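Local structure of flagellar hook-associated protein (Burkholderia pseudomallei, 4UT1) at residues 497-502 and 532-537. The protein probably serves as a structural component of the bacterial flagellum, forming part of the junction at the hook. Residues are numbered along the deposited sequence; the frame is centred on the assembly and turned at random.
Sequences GTTVTI and SSTTQP
The peptide joining Thr498 to Thr499 meets segment 532-537 in two ways. Over one face sits the hydroxyl of Thr534, with OG1 3.0 Å from Thr498 C, almost straight above the carbonyl carbon. At the edge, Thr499 N donates to Ser532 O over only 2.6 Å, at a C=O...N angle of 164°. The return bond, Ser532 N to Thr499 O, measures 2.9 Å and completes the antiparallel hydrogen-bonded pair. Thr498 and Ser533 then form a non-hydrogen-bonded pair whose side chains splay apart, and Thr534 N closes the ladder with a 2.9 Å bond to Gly497 O, the nitrogen lying off the carbonyl plane. This is the end of a strand pairing within the five-stranded antiparallel sheet of the D3 domain: strand 527-533 runs between 498-502 and 546-551, and its backbone bends away at Thr534. There a threonine pair bridges to the departing segment, the side chains crossing at about a right angle with Thr499 OG1 and Thr534 OG1 2.7 Å apart. Both hydroxyls stand beside their own backbone N (chi1 -69° in Thr499, -60° in Thr534), which brings both OG1 atoms to the same side of the Thr498-Thr499 peptide. Gly497 O offers the Thr534 hydroxyl a weaker alternative, whereas Thr499 OG1 also bonds Asn511 on the adjoining strand. On the face carrying Thr499 and Ser532, a water lies 2.7 Å from Ser532 OG and bonds Thr499 O and Thr501 OG1 as well, giving that carbonyl a second partner. Beyond the bend, the amide of Gln536 is turned nearly edge-on to Ser533 O, NE2 donating in plane on a lone pair at 2.7 Å, and Asn544 takes a further bond from the same nitrogen.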
ATOM      1  N   GLY A 497      -4.187  21.262 -36.521  1.00 17.18           N
ATOM      2  CA  GLY A 497      -4.656  20.084 -35.824  1.00 17.33           C
ATOM      3  C   GLY A 497      -4.431  20.134 -34.332  1.00 16.73           C
ATOM      4  O   GLY A 497      -4.548  19.124 -33.645  1.00 16.69           O
ATOM      5  N   THR A 498      -4.093  21.309 -33.810  1.00 14.33           N
ATOM      6  CA  THR A 498      -4.012  21.451 -32.376  1.00 17.37           C
ATOM      7  C   THR A 498      -5.165  22.291 -31.880  1.00 15.00           C
ATOM      8  O   THR A 498      -5.818  23.015 -32.644  1.00 15.66           O
ATOM      9  CB  THR A 498      -2.681  22.087 -31.919  1.00 13.02           C
ATOM     10  OG1 THR A 498      -2.604  23.445 -32.372  1.00 15.67           O
ATOM     11  CG2 THR A 498      -1.493  21.315 -32.484  1.00 21.20           C
ATOM     12  N   THR A 499      -5.410  22.181 -30.586  1.00 16.76           N
ATOM     13  CA  THR A 499      -6.386  23.020 -29.914  1.00 17.64           C
ATOM     14  C   THR A 499      -5.652  23.843 -28.871  1.00 15.64           C
ATOM     15  O   THR A 499      -4.900  23.299 -28.061  1.00 15.74           O
ATOM     16  CB  THR A 499      -7.500  22.180 -29.266  1.00 17.06           C
ATOM     17  OG1 THR A 499      -8.310  21.598 -30.292  1.00 16.02           O
ATOM     18  CG2 THR A 499      -8.374  23.044 -28.367  1.00 19.44           C
ATOM     19  N   VAL A 500      -5.833  25.159 -28.915  1.00 15.25           N
ATOM     20  CA  VAL A 500      -5.199  26.044 -27.953  1.00 15.07           C
ATOM     21  C   VAL A 500      -6.199  26.414 -26.853  1.00 18.75           C
ATOM     22  O   VAL A 500      -7.303  26.907 -27.125  1.00 19.13           O
ATOM     23  CB  VAL A 500      -4.642  27.335 -28.633  1.00 12.85           C
ATOM     24  CG1 VAL A 500      -4.040  28.260 -27.611  1.00 13.96           C
ATOM     25  CG2 VAL A 500      -3.610  26.980 -29.699  1.00 11.88           C
ATOM     26  N   THR A 501      -5.828  26.146 -25.609  1.00 15.83           N
ATOM     27  CA  THR A 501      -6.695  26.490 -24.489  1.00 15.66           C
ATOM     28  C   THR A 501      -6.068  27.595 -23.675  1.00 19.39           C
ATOM     29  O   THR A 501      -4.954  27.450 -23.177  1.00 19.61           O
ATOM     30  CB  THR A 501      -6.968  25.284 -23.576  1.00 20.30           C
ATOM     31  OG1 THR A 501      -7.661  24.284 -24.321  1.00 21.21           O
ATOM     32  CG2 THR A 501      -7.832  25.692 -22.392  1.00 19.09           C
ATOM     33  N   ILE A 502      -6.782  28.703 -23.545  1.00 20.29           N
ATOM     34  CA  ILE A 502      -6.313  29.813 -22.736  1.00 20.53           C
ATOM     35  C   ILE A 502      -6.951  29.737 -21.364  1.00 25.26           C
ATOM     36  O   ILE A 502      -8.177  29.687 -21.241  1.00 24.92           O
ATOM     37  CB  ILE A 502      -6.630  31.180 -23.383  1.00 22.55           C
ATOM     38  CG1 ILE A 502      -6.024  31.263 -24.787  1.00 21.21           C
ATOM     39  CG2 ILE A 502      -6.111  32.312 -22.509  1.00 21.95           C
ATOM     40  CD1 ILE A 502      -6.821  30.518 -25.853  1.00 26.95           C
ATOM     41  N   SER A 532      -2.757  21.437 -27.321  1.00 14.42           N
ATOM     42  CA  SER A 532      -3.060  20.003 -27.321  1.00 17.96           C
ATOM     43  C   SER A 532      -3.457  19.545 -28.720  1.00 21.35           C
ATOM     44  O   SER A 532      -3.981  20.330 -29.526  1.00 19.12           O
ATOM     45  CB  SER A 532      -4.190  19.677 -26.342  1.00 18.76           C
ATOM     46  OG  SER A 532      -4.095  20.417 -25.137  1.00 24.30           O
ATOM     47  N   SER A 533      -3.211  18.274 -29.011  1.00 16.85           N
ATOM     48  CA  SER A 533      -3.714  17.683 -30.236  1.00 18.90           C
ATOM     49  C   SER A 533      -5.235  17.655 -30.178  1.00 21.03           C
ATOM     50  O   SER A 533      -5.821  17.154 -29.214  1.00 22.25           O
ATOM     51  CB  SER A 533      -3.159  16.270 -30.429  1.00 22.16           C
ATOM     52  OG  SER A 533      -3.683  15.692 -31.607  1.00 21.15           O
ATOM     53  N   THR A 534      -5.873  18.210 -31.202  1.00 17.40           N
ATOM     54  CA  THR A 534      -7.325  18.223 -31.256  1.00 17.76           C
ATOM     55  C   THR A 534      -7.879  16.792 -31.240  1.00 21.11           C
ATOM     56  O   THR A 534      -8.791  16.484 -30.485  1.00 22.53           O
ATOM     57  CB  THR A 534      -7.813  18.978 -32.492  1.00 15.98           C
ATOM     58  OG1 THR A 534      -7.326  20.334 -32.428  1.00 17.49           O
ATOM     59  CG2 THR A 534      -9.335  18.972 -32.561  1.00 15.94           C
ATOM     60  N   THR A 535      -7.311  15.918 -32.057  1.00 17.80           N
ATOM     61  CA  THR A 535      -7.638  14.499 -31.962  1.00 21.55           C
ATOM     62  C   THR A 535      -6.865  13.863 -30.798  1.00 23.54           C
ATOM     63  O   THR A 535      -5.657  14.085 -30.648  1.00 21.68           O
ATOM     64  CB  THR A 535      -7.320  13.756 -33.274  1.00 24.48           C
ATOM     65  OG1 THR A 535      -5.933  13.901 -33.581  1.00 32.35           O
ATOM     66  CG2 THR A 535      -8.118  14.327 -34.414  1.00 17.65           C
ATOM     67  N   GLN A 536      -7.568  13.093 -29.970  1.00 24.82           N
ATOM     68  CA  GLN A 536      -6.960  12.410 -28.825  1.00 26.27           C
ATOM     69  C   GLN A 536      -7.285  10.925 -28.887  1.00 31.82           C
ATOM     70  O   GLN A 536      -8.441  10.567 -29.095  1.00 31.50           O
ATOM     71  CB  GLN A 536      -7.465  12.998 -27.499  1.00 26.77           C
ATOM     72  CG  GLN A 536      -7.013  14.420 -27.224  1.00 24.35           C
ATOM     73  CD  GLN A 536      -5.563  14.484 -26.789  1.00 28.48           C
ATOM     74  OE1 GLN A 536      -5.075  13.604 -26.080  1.00 20.91           O
ATOM     75  NE2 GLN A 536      -4.866  15.526 -27.216  1.00 22.14           N
ATOM     76  N   PRO A 537      -6.272  10.056 -28.707  1.00 34.66           N
ATOM     77  CA  PRO A 537      -4.867  10.407 -28.471  1.00 29.72           C
ATOM     78  C   PRO A 537      -4.220  11.063 -29.685  1.00 32.04           C
ATOM     79  O   PRO A 537      -4.694  10.906 -30.812  1.00 27.10           O
ATOM     80  CB  PRO A 537      -4.211   9.056 -28.176  1.00 30.77           C
ATOM     81  CG  PRO A 537      -5.079   8.063 -28.857  1.00 39.30           C
ATOM     82  CD  PRO A 537      -6.473   8.595 -28.717  1.00 33.21           C
TER
HETATM   83  O   HOH W   1      -5.576  22.699 -25.456  1.00 18.90           O